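Local coordinates for protein adenylosuccinate lyase (Francisella tularensis subsp. tularensis SCHU S4, PDB 4EEI) that probably catalyses the beta-elimination of fumarate from adenylosuccinate to give AMP, and the equivalent cleavage of SAICAR earlier in purine biosynthesis, at residues 307-310 against 311-314; 102-105 against 106-109; 8-11 against 12-16. All coordinates share one frame; numbering follows the deposited sequence.

All three contacts are local, each on one continuous stretch of chain, and they touch one another in the same part of the helical bundle. Contacts 1 and 2, helical throughout on the long helices 304-333 and 94-131, are mostly buried; contact 3, running from helix 8-14 to the start of helix 16-33, is partly buried, with I10 and I13 inward and A8 and K12 exposed. W14 of contact 3 reaches L313 and P314 of contact 1 and L102 of contact 2, so one indole meets both long helices. Contact 1 adds ligand chemistry, with R310 on the AMP phosphate; contact 2 is regular helix with apolar and charged pairs; contact 3 relies largely on weak backbone bonds.

Contact 1 (307-310 against 311-314); sequences SAER and FYLP. With AMP (adenosine monophosphate), chain O; EDO (1,2-ethanediol), chain Q.
E309 lies alongside Y312 and L313, three and four residues further along the helix, with the three side chains pointing the same way. CG of E309 rests against CE2 of Y312 at 3.8 Å, the carboxylate and ring planes being 52° apart, and CB of E309 touches CD1 of L313 at 3.9 Å. Beyond this apolar contact a water, 2.7 Å from both E309 OE2 and Y312 OH, joins acid and phenol, donating to OE2. OE2 also forms a salt bridge with R216. OE1 is hydrogen-bonded to H305 and also accepts from O1 of an ethanediol, probably from the crystallisation liquor. This is the start of helix 304-333, one of the long helices of the bundle that marks the fumarase/aspartase superfamily, whose active sites are shared between subunits. The F311 ring meets that of Y5 of the second subunit, the planes about 15° apart, while its edge at CD2 approaches S307 O at 3.3 Å. F311 N bonds only weakly to S307 O and A308 O, whereas Y312 N and L313 N bond to A308 O and E309 O in the regular way. P314 has no N-H for the preceding turn and sets CD 3.5 Å from R310 O, where the helix kinks. R310 turns toward the nucleotide, with CG beside its backbone N (chi1 -67°) and the chain extended to NE. The edge of its guanidinium grips one phosphate oxygen of AMP, O3P, through NE at 2.9 Å and NH2 at 3.1 Å, and D68 forms a salt bridge with the same NH2.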
ATOM      1  N   SER B 307     -16.855  -5.618  -7.666  1.00 20.40           N
ATOM      2  CA  SER B 307     -16.277  -4.809  -8.752  1.00 19.85           C
ATOM      3  C   SER B 307     -14.753  -4.846  -8.696  1.00 22.42           C
ATOM      4  O   SER B 307     -14.082  -4.991  -9.721  1.00 22.34           O
ATOM      5  CB  SER B 307     -16.748  -3.363  -8.653  1.00 22.88           C
ATOM      6  OG  SER B 307     -16.465  -2.837  -7.368  1.00 23.98           O
ATOM      7  N   ALA B 308     -14.202  -4.721  -7.501  1.00 22.29           N
ATOM      8  CA  ALA B 308     -12.743  -4.777  -7.344  1.00 21.23           C
ATOM      9  C   ALA B 308     -12.174  -6.091  -7.860  1.00 18.80           C
ATOM     10  O   ALA B 308     -11.206  -6.101  -8.625  1.00 20.92           O
ATOM     11  CB  ALA B 308     -12.350  -4.554  -5.899  1.00 21.22           C
ATOM     12  N   GLU B 309     -12.775  -7.202  -7.445  1.00 19.40           N
ATOM     13  CA  GLU B 309     -12.308  -8.518  -7.877  1.00 18.77           C
ATOM     14  C   GLU B 309     -12.393  -8.709  -9.387  1.00 21.71           C
ATOM     15  O   GLU B 309     -11.543  -9.379  -9.980  1.00 21.00           O
ATOM     16  CB  GLU B 309     -13.058  -9.632  -7.114  1.00 16.93           C
ATOM     17  CG  GLU B 309     -12.604  -9.723  -5.656  1.00 16.98           C
ATOM     18  CD  GLU B 309     -13.509 -10.564  -4.756  1.00 19.44           C
ATOM     19  OE1 GLU B 309     -14.627 -10.937  -5.177  1.00 20.81           O
ATOM     20  OE2 GLU B 309     -13.095 -10.843  -3.606  1.00 18.84           O
ATOM     21  N   ARG B 310     -13.407  -8.122 -10.022  1.00 17.04           N
ATOM     22  CA  ARG B 310     -13.545  -8.249 -11.477  1.00 15.95           C
ATOM     23  C   ARG B 310     -12.371  -7.631 -12.221  1.00 21.97           C
ATOM     24  O   ARG B 310     -12.042  -8.055 -13.319  1.00 19.32           O
ATOM     25  CB  ARG B 310     -14.834  -7.575 -11.961  1.00 19.01           C
ATOM     26  CG  ARG B 310     -16.142  -8.232 -11.507  1.00 20.16           C
ATOM     27  CD  ARG B 310     -17.318  -7.479 -12.134  1.00 21.33           C
ATOM     28  NE  ARG B 310     -18.596  -7.794 -11.505  1.00 25.03           N
ATOM     29  CZ  ARG B 310     -19.428  -8.747 -11.915  1.00 30.83           C
ATOM     30  NH1 ARG B 310     -19.127  -9.499 -12.966  1.00 29.31           N
ATOM     31  NH2 ARG B 310     -20.571  -8.944 -11.270  1.00 28.29           N
ATOM     32  N   PHE B 311     -11.751  -6.613 -11.633  1.00 19.80           N
ATOM     33  CA  PHE B 311     -10.560  -6.000 -12.226  1.00 16.89           C
ATOM     34  C   PHE B 311      -9.292  -6.748 -11.843  1.00 19.00           C
ATOM     35  O   PHE B 311      -8.536  -7.186 -12.706  1.00 21.80           O
ATOM     36  CB  PHE B 311     -10.387  -4.559 -11.738  1.00 16.49           C
ATOM     37  CG  PHE B 311     -11.252  -3.553 -12.452  1.00 19.56           C
ATOM     38  CD1 PHE B 311     -10.854  -3.016 -13.665  1.00 21.76           C
ATOM     39  CD2 PHE B 311     -12.437  -3.116 -11.885  1.00 23.50           C
ATOM     40  CE1 PHE B 311     -11.647  -2.070 -14.307  1.00 24.39           C
ATOM     41  CE2 PHE B 311     -13.222  -2.166 -12.512  1.00 28.00           C
ATOM     42  CZ  PHE B 311     -12.833  -1.651 -13.722  1.00 24.43           C
ATOM     43  N   TYR B 312      -9.039  -6.873 -10.546  1.00 19.74           N
ATOM     44  CA  TYR B 312      -7.700  -7.280 -10.117  1.00 23.03           C
ATOM     45  C   TYR B 312      -7.410  -8.782 -10.172  1.00 20.28           C
ATOM     46  O   TYR B 312      -6.258  -9.168 -10.334  1.00 20.11           O
ATOM     47  CB  TYR B 312      -7.334  -6.677  -8.748  1.00 18.53           C
ATOM     48  CG  TYR B 312      -7.608  -7.569  -7.561  1.00 19.27           C
ATOM     49  CD1 TYR B 312      -6.664  -8.492  -7.126  1.00 20.00           C
ATOM     50  CD2 TYR B 312      -8.799  -7.470  -6.855  1.00 20.42           C
ATOM     51  CE1 TYR B 312      -6.908  -9.301  -6.028  1.00 23.87           C
ATOM     52  CE2 TYR B 312      -9.054  -8.281  -5.754  1.00 20.08           C
ATOM     53  CZ  TYR B 312      -8.106  -9.192  -5.355  1.00 20.19           C
ATOM     54  OH  TYR B 312      -8.348 -10.001  -4.266  1.00 22.20           O
ATOM     55  N   LEU B 313      -8.424  -9.630 -10.021  1.00 16.92           N
ATOM     56  CA  LEU B 313      -8.155 -11.072 -10.048  1.00 18.96           C
ATOM     57  C   LEU B 313      -7.697 -11.580 -11.423  1.00 16.92           C
ATOM     58  O   LEU B 313      -6.685 -12.273 -11.505  1.00 18.81           O
ATOM     59  CB  LEU B 313      -9.339 -11.894  -9.525  1.00 20.86           C
ATOM     60  CG  LEU B 313      -9.532 -11.882  -8.007  1.00 22.14           C
ATOM     61  CD1 LEU B 313     -10.748 -12.735  -7.617  1.00 21.91           C
ATOM     62  CD2 LEU B 313      -8.278 -12.374  -7.293  1.00 22.68           C
ATOM     63  N   PRO B 314      -8.423 -11.242 -12.510  1.00 16.86           N
ATOM     64  CA  PRO B 314      -7.881 -11.686 -13.800  1.00 18.86           C
ATOM     65  C   PRO B 314      -6.531 -11.039 -14.106  1.00 22.95           C
ATOM     66  O   PRO B 314      -5.687 -11.659 -14.774  1.00 19.76           O
ATOM     67  CB  PRO B 314      -8.941 -11.209 -14.804  1.00 19.01           C
ATOM     68  CG  PRO B 314     -10.218 -11.158 -14.009  1.00 19.68           C
ATOM     69  CD  PRO B 314      -9.764 -10.643 -12.660  1.00 19.26           C
TER
HETATM   70  P   AMP O 503     -21.018  -5.201  -9.574  1.00 31.67           P
HETATM   71  O1P AMP O 503     -20.818  -4.468 -10.875  1.00 27.20           O
HETATM   72  O2P AMP O 503     -21.032  -4.314  -8.356  1.00 29.12           O
HETATM   73  O3P AMP O 503     -20.181  -6.446  -9.427  1.00 28.87           O
HETATM   74  O5' AMP O 503     -22.524  -5.760  -9.668  1.00 34.43           O
HETATM   75  C5' AMP O 503     -23.010  -6.706  -8.717  1.00 33.73           C
HETATM   76  C4' AMP O 503     -24.231  -7.419  -9.287  1.00 34.06           C
HETATM   77  O4' AMP O 503     -24.731  -8.371  -8.344  1.00 34.34           O
HETATM   78  C3' AMP O 503     -25.357  -6.440  -9.574  1.00 36.31           C
HETATM   79  O3' AMP O 503     -25.879  -6.704 -10.877  1.00 39.18           O
HETATM   80  C2' AMP O 503     -26.416  -6.739  -8.537  1.00 38.30           C
HETATM   81  O2' AMP O 503     -27.728  -6.607  -9.088  1.00 41.61           O
HETATM   82  C1' AMP O 503     -26.133  -8.178  -8.146  1.00 34.74           C
HETATM   83  N9  AMP O 503     -26.514  -8.432  -6.737  1.00 34.91           N
HETATM   84  C8  AMP O 503     -27.277  -7.635  -5.970  1.00 34.45           C
HETATM   85  N7  AMP O 503     -27.439  -8.160  -4.731  1.00 33.74           N
HETATM   86  C5  AMP O 503     -26.768  -9.325  -4.697  1.00 33.31           C
HETATM   87  C6  AMP O 503     -26.524 -10.387  -3.695  1.00 33.59           C
HETATM   88  N6  AMP O 503     -27.047 -10.303  -2.450  1.00 32.00           N
HETATM   89  N1  AMP O 503     -25.764 -11.438  -4.069  1.00 31.39           N
HETATM   90  C2  AMP O 503     -25.240 -11.531  -5.305  1.00 32.85           C
HETATM   91  N3  AMP O 503     -25.419 -10.606  -6.263  1.00 31.50           N
HETATM   92  C4  AMP O 503     -26.161  -9.499  -6.023  1.00 32.72           C
HETATM   93  C1  EDO Q 505     -16.962 -12.292  -7.890  1.00 42.40           C
HETATM   94  O1  EDO Q 505     -16.520 -11.582  -6.734  1.00 38.02           O
HETATM   95  C2  EDO Q 505     -16.307 -11.685  -9.123  0.66 44.40           C
HETATM   96  O2  EDO Q 505     -16.339 -10.263  -8.988  0.59 42.42           O
HETATM   97  O   HOH W   1     -10.658  -9.819  -2.966  1.00 18.97           O

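Contact 2 (102-105 against 106-109); sequences LSLQ and IRDS
L104 and R107 run side by side in the same direction, and the leucine methyl CD2 lies over one face of the guanidinium, 3.4 Å from NH2 of R107. The arginine starts with CG opposite its backbone N (chi1 171°), then bends at chi2 and chi3, which folds its head back beside the leucine. From there NH1 of R107 makes a salt bridge to OD1 of its neighbour D108 at 3.1 Å; the carboxylate oxygen lies close to the guanidinium plane and is approached on its syn side, the donor 30° out of the carboxylate plane. Round the helix, L102 and I106 meet at a slant, CG of L102 lying 4.0 Å from CD1 of I106, while CG1 of I106 sits 3.3 Å from L102 O. With OG beside its own backbone N (chi1 -67°), S109 directs hydroxyl and amide to the same acceptor, Q105 O: OG at 2.9 Å and N at 3.0 Å, from opposite faces of the carbonyl plane. The surrounding turns of helix 94-131 are regular, with I106, R107 and D108 each bonded to the carbonyl four residues before. Outside the stretch, L104 packs on helix 16-33 and I106 on F317 of helix 304-333. The Q105 carbonyl is thus held by two donors, and the arginine, flanked by a methyl group and a carboxylate, is probably restricted in how it turns; its charge is probably partly offset by D108.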
ATOM      1  N   LEU B 102     -16.245 -19.096  -8.405  1.00 20.65           N
ATOM      2  CA  LEU B 102     -15.013 -18.303  -8.387  1.00 20.46           C
ATOM      3  C   LEU B 102     -13.856 -19.155  -7.882  1.00 20.49           C
ATOM      4  O   LEU B 102     -12.738 -19.039  -8.370  1.00 19.13           O
ATOM      5  CB  LEU B 102     -15.193 -17.073  -7.496  1.00 19.58           C
ATOM      6  CG  LEU B 102     -13.986 -16.170  -7.289  1.00 20.61           C
ATOM      7  CD1 LEU B 102     -13.482 -15.661  -8.627  1.00 18.31           C
ATOM      8  CD2 LEU B 102     -14.377 -15.001  -6.401  1.00 22.01           C
ATOM      9  N   SER B 103     -14.128 -20.025  -6.912  1.00 19.30           N
ATOM     10  CA  SER B 103     -13.089 -20.926  -6.413  1.00 21.30           C
ATOM     11  C   SER B 103     -12.588 -21.844  -7.506  1.00 21.19           C
ATOM     12  O   SER B 103     -11.407 -22.188  -7.532  1.00 22.08           O
ATOM     13  CB  SER B 103     -13.591 -21.761  -5.240  1.00 20.36           C
ATOM     14  OG  SER B 103     -13.796 -20.940  -4.109  1.00 21.97           O
ATOM     15  N   LEU B 104     -13.490 -22.262  -8.394  1.00 20.63           N
ATOM     16  CA  LEU B 104     -13.098 -23.128  -9.501  1.00 20.51           C
ATOM     17  C   LEU B 104     -12.199 -22.375 -10.489  1.00 26.76           C
ATOM     18  O   LEU B 104     -11.223 -22.933 -10.997  1.00 23.36           O
ATOM     19  CB  LEU B 104     -14.324 -23.706 -10.214  1.00 21.80           C
ATOM     20  CG  LEU B 104     -15.380 -24.444  -9.384  1.00 24.41           C
ATOM     21  CD1 LEU B 104     -16.459 -25.024 -10.279  1.00 24.73           C
ATOM     22  CD2 LEU B 104     -14.752 -25.544  -8.542  1.00 25.43           C
ATOM     23  N   GLN B 105     -12.521 -21.113 -10.760  1.00 20.47           N
ATOM     24  CA  GLN B 105     -11.662 -20.291 -11.615  1.00 21.54           C
ATOM     25  C   GLN B 105     -10.295 -20.070 -10.979  1.00 19.77           C
ATOM     26  O   GLN B 105      -9.270 -20.146 -11.659  1.00 22.32           O
ATOM     27  CB  GLN B 105     -12.316 -18.934 -11.898  1.00 21.65           C
ATOM     28  CG  GLN B 105     -13.511 -19.003 -12.827  1.00 22.80           C
ATOM     29  CD  GLN B 105     -14.217 -17.674 -12.929  1.00 26.18           C
ATOM     30  OE1 GLN B 105     -14.842 -17.220 -11.968  1.00 25.59           O
ATOM     31  NE2 GLN B 105     -14.092 -17.020 -14.082  1.00 22.51           N
ATOM     32  N   ILE B 106     -10.277 -19.787  -9.681  1.00 19.10           N
ATOM     33  CA  ILE B 106      -9.008 -19.577  -8.988  1.00 20.63           C
ATOM     34  C   ILE B 106      -8.180 -20.871  -8.992  1.00 19.77           C
ATOM     35  O   ILE B 106      -6.969 -20.853  -9.196  1.00 19.89           O
ATOM     36  CB  ILE B 106      -9.223 -19.075  -7.546  1.00 20.46           C
ATOM     37  CG1 ILE B 106      -9.849 -17.674  -7.555  1.00 17.31           C
ATOM     38  CG2 ILE B 106      -7.904 -19.040  -6.799  1.00 19.66           C
ATOM     39  CD1 ILE B 106     -10.288 -17.178  -6.150  1.00 18.18           C
ATOM     40  N   ARG B 107      -8.845 -21.998  -8.780  1.00 17.31           N
ATOM     41  CA  ARG B 107      -8.171 -23.290  -8.786  1.00 20.64           C
ATOM     42  C   ARG B 107      -7.485 -23.560 -10.117  1.00 22.73           C
ATOM     43  O   ARG B 107      -6.318 -23.985 -10.171  1.00 22.19           O
ATOM     44  CB  ARG B 107      -9.200 -24.386  -8.474  1.00 21.47           C
ATOM     45  CG  ARG B 107      -8.717 -25.801  -8.638  1.00 26.77           C
ATOM     46  CD  ARG B 107      -9.482 -26.438  -9.776  1.00 36.65           C
ATOM     47  NE  ARG B 107     -10.638 -27.199  -9.342  1.00 40.55           N
ATOM     48  CZ  ARG B 107     -11.730 -27.395 -10.080  1.00 40.89           C
ATOM     49  NH1 ARG B 107     -11.843 -26.856 -11.286  1.00 40.46           N
ATOM     50  NH2 ARG B 107     -12.725 -28.111  -9.594  1.00 39.41           N
ATOM     51  N   ASP B 108      -8.194 -23.304 -11.206  1.00 21.91           N
ATOM     52  CA  ASP B 108      -7.622 -23.588 -12.509  1.00 21.52           C
ATOM     53  C   ASP B 108      -6.511 -22.604 -12.862  1.00 21.57           C
ATOM     54  O   ASP B 108      -5.560 -22.949 -13.568  1.00 21.70           O
ATOM     55  CB  ASP B 108      -8.725 -23.628 -13.568  1.00 22.67           C
ATOM     56  CG  ASP B 108      -9.689 -24.788 -13.347  1.00 33.45           C
ATOM     57  OD1 ASP B 108      -9.270 -25.795 -12.730  1.00 30.01           O
ATOM     58  OD2 ASP B 108     -10.858 -24.687 -13.782  1.00 34.67           O
ATOM     59  N   SER B 109      -6.630 -21.388 -12.349  1.00 19.63           N
ATOM     60  CA  SER B 109      -5.600 -20.380 -12.545  1.00 21.52           C
ATOM     61  C   SER B 109      -4.343 -20.757 -11.759  1.00 21.63           C
ATOM     62  O   SER B 109      -3.226 -20.632 -12.256  1.00 21.46           O
ATOM     63  CB  SER B 109      -6.129 -19.020 -12.080  1.00 20.61           C
ATOM     64  OG  SER B 109      -7.178 -18.582 -12.921  1.00 22.79           O
TER

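Contact 3 (8-11 against 12-16); sequences AEIS and KIWAD
I10 and W14 meet where the indole edge closes on the backbone: CD1 of W14 lies 3.2 Å from I10 O, near the ring plane, and CG2 of I10 lies 4.3 Å from the same carbon. CG of W14 stands beside its own backbone N (chi1 -60°), which sends the ring back toward the preceding turn. The I10 carbonyl also accepts two weak bonds, from I13 N at 3.1 Å and from W14 N at 3.5 Å. The W14 amide has a second weak acceptor in S11 O at 3.2 Å. A stronger helical bond comes earlier, from K12 N to A8 O at 3.0 Å, with an N-H...O angle of 147°. E9 O is approached by a carbon of I13, CG1 at 3.4 Å. I13 to I10, W14 to S11 and A15 to K12 are weak bonds three residues apart, the tighter spacing of a 3-10 turn, in this weakly bonded part of helix 8-14; A15 then takes the N-cap position of helix 16-33. Polar side chains find partners beyond the stretch: S11 OG, set between its backbone N and carbonyl carbon (chi1 58°), bonds to D6, and E9 forms a salt bridge with R325 of helix 304-333. W14 NE1 has a weak bond to S109 OG of helix 94-131, and the indole packs on L102 of that helix and on L313 and P314 of helix 304-333. The backbone bonds here are mostly weak, while I13 O is satisfied by two side-chain donors from outside the segment, N18 ND2 and Q105 NE2.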
ATOM      1  N   ALA B   8      -3.372 -16.188 -23.412  1.00 29.49           N
ATOM      2  CA  ALA B   8      -4.695 -16.613 -23.868  1.00 32.33           C
ATOM      3  C   ALA B   8      -5.425 -17.553 -22.908  1.00 31.42           C
ATOM      4  O   ALA B   8      -6.610 -17.363 -22.632  1.00 29.78           O
ATOM      5  CB  ALA B   8      -4.606 -17.221 -25.273  1.00 33.08           C
ATOM      6  N   GLU B   9      -4.727 -18.564 -22.399  1.00 29.03           N
ATOM      7  CA  GLU B   9      -5.391 -19.578 -21.585  1.00 32.68           C
ATOM      8  C   GLU B   9      -5.790 -19.033 -20.221  1.00 27.50           C
ATOM      9  O   GLU B   9      -6.715 -19.545 -19.588  1.00 28.98           O
ATOM     10  CB  GLU B   9      -4.518 -20.824 -21.429  1.00 34.53           C
ATOM     11  CG  GLU B   9      -3.193 -20.573 -20.739  1.00 34.65           C
ATOM     12  CD  GLU B   9      -2.045 -20.508 -21.727  1.00 38.07           C
ATOM     13  OE1 GLU B   9      -0.963 -21.055 -21.414  1.00 38.96           O
ATOM     14  OE2 GLU B   9      -2.227 -19.907 -22.816  1.00 41.15           O
ATOM     15  N   ILE B  10      -5.105 -17.990 -19.755  1.00 20.89           N
ATOM     16  CA  ILE B  10      -5.495 -17.392 -18.479  1.00 19.11           C
ATOM     17  C   ILE B  10      -6.690 -16.453 -18.660  1.00 24.86           C
ATOM     18  O   ILE B  10      -7.638 -16.488 -17.884  1.00 20.92           O
ATOM     19  CB  ILE B  10      -4.323 -16.659 -17.810  1.00 24.68           C
ATOM     20  CG1 ILE B  10      -3.118 -17.597 -17.692  1.00 31.19           C
ATOM     21  CG2 ILE B  10      -4.731 -16.120 -16.437  1.00 23.51           C
ATOM     22  CD1 ILE B  10      -3.413 -18.898 -16.942  1.00 32.95           C
ATOM     23  N   SER B  11      -6.671 -15.617 -19.691  1.00 23.45           N
ATOM     24  CA  SER B  11      -7.798 -14.709 -19.861  1.00 25.64           C
ATOM     25  C   SER B  11      -9.076 -15.487 -20.206  1.00 29.22           C
ATOM     26  O   SER B  11     -10.176 -15.050 -19.875  1.00 27.85           O
ATOM     27  CB  SER B  11      -7.490 -13.623 -20.892  1.00 28.17           C
ATOM     28  OG  SER B  11      -7.159 -14.191 -22.128  1.00 33.80           O
ATOM     29  N   LYS B  12      -8.913 -16.643 -20.841  1.00 22.23           N
ATOM     30  CA  LYS B  12     -10.043 -17.495 -21.192  1.00 23.93           C
ATOM     31  C   LYS B  12     -10.766 -17.972 -19.937  1.00 24.59           C
ATOM     32  O   LYS B  12     -11.993 -18.041 -19.904  1.00 25.04           O
ATOM     33  CB  LYS B  12      -9.578 -18.696 -22.016  1.00 29.64           C
ATOM     34  CG  LYS B  12     -10.706 -19.594 -22.494  1.00 37.50           C
ATOM     35  CD  LYS B  12     -10.196 -20.666 -23.443  1.00 44.31           C
ATOM     36  CE  LYS B  12     -11.327 -21.560 -23.925  1.00 54.24           C
ATOM     37  NZ  LYS B  12     -11.728 -22.553 -22.891  1.00 58.83           N
ATOM     38  N   ILE B  13     -10.002 -18.270 -18.894  1.00 23.05           N
ATOM     39  CA  ILE B  13     -10.581 -18.728 -17.639  1.00 22.88           C
ATOM     40  C   ILE B  13     -11.486 -17.653 -17.047  1.00 27.62           C
ATOM     41  O   ILE B  13     -12.548 -17.951 -16.502  1.00 25.94           O
ATOM     42  CB  ILE B  13      -9.490 -19.092 -16.614  1.00 22.25           C
ATOM     43  CG1 ILE B  13      -8.773 -20.378 -17.030  1.00 24.52           C
ATOM     44  CG2 ILE B  13     -10.088 -19.236 -15.224  1.00 21.72           C
ATOM     45  CD1 ILE B  13      -7.432 -20.573 -16.359  1.00 20.92           C
ATOM     46  N   TRP B  14     -11.051 -16.401 -17.149  1.00 24.06           N
ATOM     47  CA  TRP B  14     -11.790 -15.281 -16.594  1.00 23.63           C
ATOM     48  C   TRP B  14     -12.758 -14.632 -17.551  1.00 26.64           C
ATOM     49  O   TRP B  14     -13.472 -13.677 -17.180  1.00 27.61           O
ATOM     50  CB  TRP B  14     -10.827 -14.259 -16.003  1.00 20.96           C
ATOM     51  CG  TRP B  14      -9.979 -14.857 -14.908  1.00 22.01           C
ATOM     52  CD1 TRP B  14      -8.708 -15.412 -15.023  1.00 18.71           C
ATOM     53  CD2 TRP B  14     -10.331 -15.009 -13.489  1.00 20.00           C
ATOM     54  NE1 TRP B  14      -8.261 -15.870 -13.810  1.00 17.91           N
ATOM     55  CE2 TRP B  14      -9.185 -15.659 -12.849  1.00 18.37           C
ATOM     56  CE3 TRP B  14     -11.433 -14.679 -12.718  1.00 23.36           C
ATOM     57  CZ2 TRP B  14      -9.170 -15.952 -11.498  1.00 19.52           C
ATOM     58  CZ3 TRP B  14     -11.404 -14.980 -11.354  1.00 23.76           C
ATOM     59  CH2 TRP B  14     -10.299 -15.603 -10.763  1.00 24.53           C
ATOM     60  N   ALA B  15     -12.802 -15.127 -18.784  1.00 23.39           N
ATOM     61  CA  ALA B  15     -13.731 -14.619 -19.792  1.00 28.43           C
ATOM     62  C   ALA B  15     -15.171 -14.980 -19.431  1.00 31.37           C
ATOM     63  O   ALA B  15     -15.411 -15.987 -18.766  1.00 25.67           O
ATOM     64  CB  ALA B  15     -13.375 -15.160 -21.167  1.00 33.51           C
ATOM     65  N   ASP B  16     -16.128 -14.154 -19.850  1.00 25.39           N
ATOM     66  CA  ASP B  16     -17.524 -14.388 -19.480  1.00 27.15           C
ATOM     67  C   ASP B  16     -17.972 -15.826 -19.738  1.00 30.40           C
ATOM     68  O   ASP B  16     -18.728 -16.393 -18.954  1.00 29.20           O
ATOM     69  CB  ASP B  16     -18.463 -13.421 -20.216  1.00 30.23           C
ATOM     70  CG  ASP B  16     -18.490 -12.033 -19.598  1.00 32.75           C
ATOM     71  OD1 ASP B  16     -17.910 -11.828 -18.510  1.00 32.69           O
ATOM     72  OD2 ASP B  16     -19.121 -11.144 -20.205  1.00 41.40           O
TER